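Local coordinates for protein beta-1,4-exocellulase (Thermobifida fusca, PDB 4B4H) that probably hydrolyses the beta-1,4 linkages of cellulose, this chain being the catalytic domain of a family 6 cellobiohydrolase, at residues 18-28 / 404-413. Numbering follows the deposited sequence.
Sequences WSAKAAAEPGG and WFSAQFRELL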
ATOM      1  N   TRP A  18       8.322 -14.170  -8.229  1.00 11.27           N
ATOM      2  CA  TRP A  18       6.863 -14.052  -8.276  1.00 11.01           C
ATOM      3  C   TRP A  18       6.281 -14.637  -9.538  1.00 10.87           C
ATOM      4  O   TRP A  18       5.294 -15.378  -9.499  1.00 10.74           O
ATOM      5  CB  TRP A  18       6.408 -12.599  -8.107  1.00 10.33           C
ATOM      6  CG  TRP A  18       4.905 -12.475  -8.243  1.00  9.89           C
ATOM      7  CD1 TRP A  18       3.937 -12.755  -7.286  1.00  9.67           C
ATOM      8  CD2 TRP A  18       4.145 -12.118  -9.451  1.00  9.50           C
ATOM      9  NE1 TRP A  18       2.668 -12.583  -7.799  1.00  9.58           N
ATOM     10  CE2 TRP A  18       2.728 -12.197  -9.086  1.00  9.50           C
ATOM     11  CE3 TRP A  18       4.485 -11.744 -10.743  1.00  9.15           C
ATOM     12  CZ2 TRP A  18       1.723 -11.914  -9.987  1.00  9.36           C
ATOM     13  CZ3 TRP A  18       3.455 -11.461 -11.648  1.00  9.27           C
ATOM     14  CH2 TRP A  18       2.111 -11.535 -11.273  1.00  9.33           C
ATOM     15  N   SER A  19       6.884 -14.307 -10.677  1.00 11.34           N
ATOM     16  CA  SER A  19       6.380 -14.765 -11.965  1.00 11.60           C
ATOM     17  C   SER A  19       6.210 -16.289 -12.037  1.00 11.66           C
ATOM     18  O   SER A  19       5.240 -16.775 -12.636  1.00 11.25           O
ATOM     19  CB  SER A  19       7.285 -14.287 -13.104  1.00 11.89           C
ATOM     20  OG  SER A  19       6.742 -14.682 -14.354  1.00 12.52           O
ATOM     21  N   ALA A  20       7.150 -17.020 -11.435  1.00 12.51           N
ATOM     22  CA  ALA A  20       7.156 -18.479 -11.492  1.00 12.87           C
ATOM     23  C   ALA A  20       6.003 -19.098 -10.700  1.00 12.96           C
ATOM     24  O   ALA A  20       5.504 -20.161 -11.059  1.00 13.35           O
ATOM     25  CB  ALA A  20       8.495 -19.031 -11.017  1.00 13.61           C
ATOM     26  N   LYS A  21       5.563 -18.421  -9.641  1.00 12.98           N
ATOM     27  CA  LYS A  21       4.414 -18.899  -8.863  1.00 13.36           C
ATOM     28  C   LYS A  21       3.078 -18.583  -9.540  1.00 13.21           C
ATOM     29  O   LYS A  21       2.122 -19.347  -9.416  1.00 12.86           O
ATOM     30  CB  LYS A  21       4.436 -18.321  -7.448  1.00 13.71           C
ATOM     31  CG  LYS A  21       5.711 -18.611  -6.689  1.00 14.18           C
ATOM     32  CD  LYS A  21       5.722 -17.883  -5.359  1.00 14.44           C
ATOM     33  CE  LYS A  21       6.618 -18.613  -4.374  1.00 15.57           C
ATOM     34  NZ  LYS A  21       8.057 -18.526  -4.747  1.00 15.90           N
ATOM     35  N   ALA A  22       3.026 -17.456 -10.250  1.00 13.50           N
ATOM     36  CA  ALA A  22       1.830 -17.019 -10.957  1.00 14.11           C
ATOM     37  C   ALA A  22       1.571 -17.898 -12.181  1.00 14.60           C
ATOM     38  O   ALA A  22       0.452 -18.400 -12.363  1.00 14.86           O
ATOM     39  CB  ALA A  22       1.965 -15.555 -11.361  1.00 13.87           C
ATOM     40  N   ALA A  23       2.618 -18.107 -12.983  1.00 14.74           N
ATOM     41  CA  ALA A  23       2.534 -18.932 -14.196  1.00 15.23           C
ATOM     42  C   ALA A  23       2.202 -20.394 -13.898  1.00 15.50           C
ATOM     43  O   ALA A  23       1.688 -21.097 -14.771  1.00 15.57           O
ATOM     44  CB  ALA A  23       3.824 -18.840 -15.008  1.00 15.27           C
ATOM     45  N   ALA A  24       2.508 -20.843 -12.678  1.00 15.60           N
ATOM     46  CA  ALA A  24       2.252 -22.226 -12.265  1.00 15.79           C
ATOM     47  C   ALA A  24       0.787 -22.507 -11.950  1.00 15.25           C
ATOM     48  O   ALA A  24       0.352 -23.659 -11.983  1.00 15.86           O
ATOM     49  CB  ALA A  24       3.111 -22.590 -11.072  1.00 15.84           C
ATOM     50  N   GLU A  25       0.033 -21.464 -11.617  1.00 14.95           N
ATOM     51  CA  GLU A  25      -1.397 -21.612 -11.357  1.00 14.77           C
ATOM     52  C   GLU A  25      -2.177 -21.691 -12.658  1.00 14.87           C
ATOM     53  O   GLU A  25      -1.825 -21.018 -13.622  1.00 15.03           O
ATOM     54  CB  GLU A  25      -1.911 -20.439 -10.529  1.00 14.83           C
ATOM     55  CG  GLU A  25      -1.276 -20.351  -9.155  1.00 15.06           C
ATOM     56  CD  GLU A  25      -1.804 -21.389  -8.185  1.00 14.82           C
ATOM     57  OE1 GLU A  25      -2.794 -22.086  -8.508  1.00 14.88           O
ATOM     58  OE2 GLU A  25      -1.232 -21.502  -7.083  1.00 14.39           O
ATOM     59  N   PRO A  26      -3.249 -22.504 -12.687  1.00 14.91           N
ATOM     60  CA  PRO A  26      -4.081 -22.568 -13.893  1.00 14.66           C
ATOM     61  C   PRO A  26      -4.479 -21.177 -14.375  1.00 14.24           C
ATOM     62  O   PRO A  26      -5.148 -20.433 -13.661  1.00 13.94           O
ATOM     63  CB  PRO A  26      -5.311 -23.366 -13.436  1.00 14.59           C
ATOM     64  CG  PRO A  26      -4.814 -24.195 -12.305  1.00 15.01           C
ATOM     65  CD  PRO A  26      -3.747 -23.392 -11.621  1.00 15.07           C
ATOM     66  N   GLY A  27      -4.021 -20.818 -15.570  1.00 13.98           N
ATOM     67  CA  GLY A  27      -4.329 -19.519 -16.168  1.00 13.87           C
ATOM     68  C   GLY A  27      -3.469 -18.373 -15.667  1.00 14.00           C
ATOM     69  O   GLY A  27      -3.632 -17.235 -16.101  1.00 14.43           O
ATOM     70  N   GLY A  28      -2.544 -18.684 -14.760  1.00 13.59           N
ATOM     71  CA  GLY A  28      -1.656 -17.685 -14.178  1.00 13.14           C
ATOM     72  C   GLY A  28      -0.685 -17.038 -15.149  1.00 13.04           C
ATOM     73  O   GLY A  28      -0.181 -15.954 -14.889  1.00 12.91           O
ATOM     74  N   TRP A 404       2.861 -18.292  -0.564  1.00 10.55           N
ATOM     75  CA  TRP A 404       1.920 -18.437  -1.657  1.00 10.41           C
ATOM     76  C   TRP A 404       0.552 -18.898  -1.199  1.00 10.48           C
ATOM     77  O   TRP A 404       0.443 -19.861  -0.439  1.00 11.38           O
ATOM     78  CB  TRP A 404       2.472 -19.376  -2.718  1.00 10.10           C
ATOM     79  CG  TRP A 404       1.703 -19.208  -3.991  1.00  9.98           C
ATOM     80  CD1 TRP A 404       0.785 -20.088  -4.546  1.00 10.12           C
ATOM     81  CD2 TRP A 404       1.703 -18.038  -4.872  1.00 10.02           C
ATOM     82  NE1 TRP A 404       0.250 -19.566  -5.696  1.00 10.04           N
ATOM     83  CE2 TRP A 404       0.761 -18.338  -5.947  1.00  9.96           C
ATOM     84  CE3 TRP A 404       2.367 -16.813  -4.876  1.00 10.00           C
ATOM     85  CZ2 TRP A 404       0.523 -17.451  -6.981  1.00  9.88           C
ATOM     86  CZ3 TRP A 404       2.120 -15.924  -5.918  1.00 10.13           C
ATOM     87  CH2 TRP A 404       1.223 -16.236  -6.947  1.00 10.02           C
ATOM     88  N   PHE A 405      -0.499 -18.212  -1.650  1.00 10.13           N
ATOM     89  CA  PHE A 405      -1.875 -18.513  -1.231  1.00  9.89           C
ATOM     90  C   PHE A 405      -2.695 -18.835  -2.474  1.00 10.23           C
ATOM     91  O   PHE A 405      -3.234 -17.931  -3.116  1.00 10.14           O
ATOM     92  CB  PHE A 405      -2.439 -17.297  -0.480  1.00  9.44           C
ATOM     93  CG  PHE A 405      -3.733 -17.541   0.267  1.00  9.27           C
ATOM     94  CD1 PHE A 405      -4.317 -18.798   0.370  1.00  9.23           C
ATOM     95  CD2 PHE A 405      -4.364 -16.469   0.896  1.00  9.07           C
ATOM     96  CE1 PHE A 405      -5.511 -18.978   1.066  1.00  8.95           C
ATOM     97  CE2 PHE A 405      -5.549 -16.638   1.590  1.00  9.12           C
ATOM     98  CZ  PHE A 405      -6.132 -17.897   1.679  1.00  8.93           C
ATOM     99  N   SER A 406      -2.760 -20.126  -2.821  1.00 10.49           N
ATOM    100  CA  SER A 406      -3.304 -20.552  -4.116  1.00 10.69           C
ATOM    101  C   SER A 406      -4.806 -20.301  -4.262  1.00 10.32           C
ATOM    102  O   SER A 406      -5.265 -19.752  -5.276  1.00  9.93           O
ATOM    103  CB  SER A 406      -2.966 -22.023  -4.399  1.00 11.24           C
ATOM    104  OG  SER A 406      -3.297 -22.353  -5.739  1.00 12.73           O
ATOM    105  N   ALA A 407      -5.579 -20.712  -3.260  1.00 10.17           N
ATOM    106  CA  ALA A 407      -6.996 -20.378  -3.221  1.00  9.79           C
ATOM    107  C   ALA A 407      -7.242 -18.878  -3.485  1.00  9.53           C
ATOM    108  O   ALA A 407      -8.094 -18.521  -4.308  1.00  9.13           O
ATOM    109  CB  ALA A 407      -7.628 -20.830  -1.908  1.00 10.26           C
ATOM    110  N   GLN A 408      -6.466 -18.009  -2.846  1.00  9.26           N
ATOM    111  CA  GLN A 408      -6.607 -16.571  -3.061  1.00  8.98           C
ATOM    112  C   GLN A 408      -6.177 -16.129  -4.458  1.00  8.88           C
ATOM    113  O   GLN A 408      -6.810 -15.252  -5.042  1.00  8.73           O
ATOM    114  CB  GLN A 408      -5.824 -15.787  -2.009  1.00  8.73           C
ATOM    115  CG  GLN A 408      -6.193 -14.308  -1.915  1.00  8.81           C
ATOM    116  CD  GLN A 408      -5.117 -13.471  -1.247  1.00  9.00           C
ATOM    117  OE1 GLN A 408      -3.934 -13.791  -1.306  1.00  9.10           O
ATOM    118  NE2 GLN A 408      -5.535 -12.387  -0.613  1.00  9.17           N
ATOM    119  N   PHE A 409      -5.102 -16.712  -4.985  1.00  9.06           N
ATOM    120  CA  PHE A 409      -4.687 -16.343  -6.340  1.00  9.25           C
ATOM    121  C   PHE A 409      -5.736 -16.729  -7.394  1.00  9.07           C
ATOM    122  O   PHE A 409      -6.078 -15.925  -8.264  1.00  9.13           O
ATOM    123  CB  PHE A 409      -3.307 -16.897  -6.708  1.00  9.56           C
ATOM    124  CG  PHE A 409      -2.842 -16.479  -8.075  1.00  9.91           C
ATOM    125  CD1 PHE A 409      -2.112 -15.298  -8.260  1.00 10.14           C
ATOM    126  CD2 PHE A 409      -3.129 -17.274  -9.188  1.00 10.19           C
ATOM    127  CE1 PHE A 409      -1.687 -14.923  -9.530  1.00 10.50           C
ATOM    128  CE2 PHE A 409      -2.713 -16.888 -10.455  1.00 10.63           C
ATOM    129  CZ  PHE A 409      -1.989 -15.721 -10.619  1.00 10.69           C
ATOM    130  N   ARG A 410      -6.234 -17.959  -7.326  1.00  9.70           N
ATOM    131  CA  ARG A 410      -7.306 -18.383  -8.239  1.00 10.10           C
ATOM    132  C   ARG A 410      -8.534 -17.466  -8.192  1.00  9.84           C
ATOM    133  O   ARG A 410      -9.110 -17.135  -9.235  1.00  9.90           O
ATOM    134  CB  ARG A 410      -7.723 -19.833  -7.969  1.00 10.80           C
ATOM    135  CG  ARG A 410      -6.661 -20.843  -8.344  1.00 11.97           C
ATOM    136  CD  ARG A 410      -6.913 -22.180  -7.681  1.00 13.56           C
ATOM    137  NE  ARG A 410      -8.115 -22.867  -8.153  1.00 14.53           N
ATOM    138  CZ  ARG A 410      -8.890 -23.635  -7.383  1.00 15.01           C
ATOM    139  NH1 ARG A 410      -8.605 -23.800  -6.096  1.00 15.83           N
ATOM    140  NH2 ARG A 410      -9.957 -24.232  -7.893  1.00 14.95           N
ATOM    141  N   GLU A 411      -8.948 -17.067  -6.994  1.00  9.63           N
ATOM    142  CA  GLU A 411     -10.058 -16.138  -6.811  1.00  9.24           C
ATOM    143  C   GLU A 411      -9.738 -14.755  -7.357  1.00  8.93           C
ATOM    144  O   GLU A 411     -10.538 -14.169  -8.100  1.00  9.09           O
ATOM    145  CB  GLU A 411     -10.457 -16.020  -5.342  1.00  9.46           C
ATOM    146  CG  GLU A 411     -11.692 -15.161  -5.148  1.00  9.54           C
ATOM    147  CD  GLU A 411     -12.221 -15.187  -3.735  1.00  9.79           C
ATOM    148  OE1 GLU A 411     -11.570 -14.620  -2.824  1.00  9.27           O
ATOM    149  OE2 GLU A 411     -13.315 -15.752  -3.545  1.00 10.57           O
ATOM    150  N   LEU A 412      -8.569 -14.232  -6.990  1.00  8.75           N
ATOM    151  CA  LEU A 412      -8.127 -12.935  -7.503  1.00  8.65           C
ATOM    152  C   LEU A 412      -8.123 -12.952  -9.012  1.00  8.63           C
ATOM    153  O   LEU A 412      -8.559 -11.995  -9.630  1.00  8.49           O
ATOM    154  CB  LEU A 412      -6.742 -12.543  -6.980  1.00  8.53           C
ATOM    155  CG  LEU A 412      -6.617 -12.147  -5.498  1.00  8.52           C
ATOM    156  CD1 LEU A 412      -5.171 -12.113  -5.028  1.00  8.68           C
ATOM    157  CD2 LEU A 412      -7.312 -10.833  -5.156  1.00  8.56           C
ATOM    158  N   LEU A 413      -7.626 -14.054  -9.574  1.00  9.00           N
ATOM    159  CA  LEU A 413      -7.525 -14.215 -11.010  1.00  9.54           C
ATOM    160  C   LEU A 413      -8.898 -14.265 -11.682  1.00  9.28           C
ATOM    161  O   LEU A 413      -9.078 -13.627 -12.707  1.00  9.63           O
ATOM    162  CB  LEU A 413      -6.714 -15.463 -11.350  1.00 10.04           C
ATOM    163  CG  LEU A 413      -6.320 -15.659 -12.811  1.00 10.62           C
ATOM    164  CD1 LEU A 413      -5.197 -14.704 -13.176  1.00 11.09           C
ATOM    165  CD2 LEU A 413      -5.885 -17.085 -13.061  1.00 10.59           C
TER
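Trp404 lays one face of its indole against the side chain of Lys21, whose CB sits over the six-membered ring in a CH-pi contact, 3.6 Å from the centroid and 9° off the normal. In this catalytic domain of glycoside hydrolase family 6, a distorted alpha/beta barrel, the contact joins helix 16-24 and the turn after it to helix 406-414 near the C-terminus. Lysine suits its place because its methylene groups cover the ring, CD reaching to 3.6 Å from Trp404 CE3, while the ammonium end leads away.

Beyond the helix, Glu25 bends back at chi2 (-75°), bringing its carboxylate to the edge of the same indole. Trp404 NE1 donates to Glu25 OE2 at 2.8 Å, nearly in the ring plane and on the anti side of the carboxylate; Ser406 OG donates to that oxygen from the syn side at 2.6 Å, both donors being tilted out of the carboxylate plane. Two donors thus grip one oxygen from its anti and syn sides, which should restrict how the carboxylate turns. A leucine in place of Trp404 would probably deprive Glu25 OE2 of its indole N-H donor and uncover the Lys21 methylenes.

Next to this polar cluster, Phe409 packs against Ala22 and the aliphatic part of Glu25, its CZ 4.0 Å from Ala22 CB and its CD2 3.6 Å from Glu25 CG; alanine is small enough to let the ring approach its helix. Trp18 meets Trp404 obliquely, donates a hydrogen bond from NE1 to Pro355 O, and lies close to Glu357, a predicted substrate-binding residue. The type II turn from Glu25 to Gly28 places Gly27 at positive phi, where glycine is favoured, and Leu413 CD2 reaches 3.5 Å from Pro26 O.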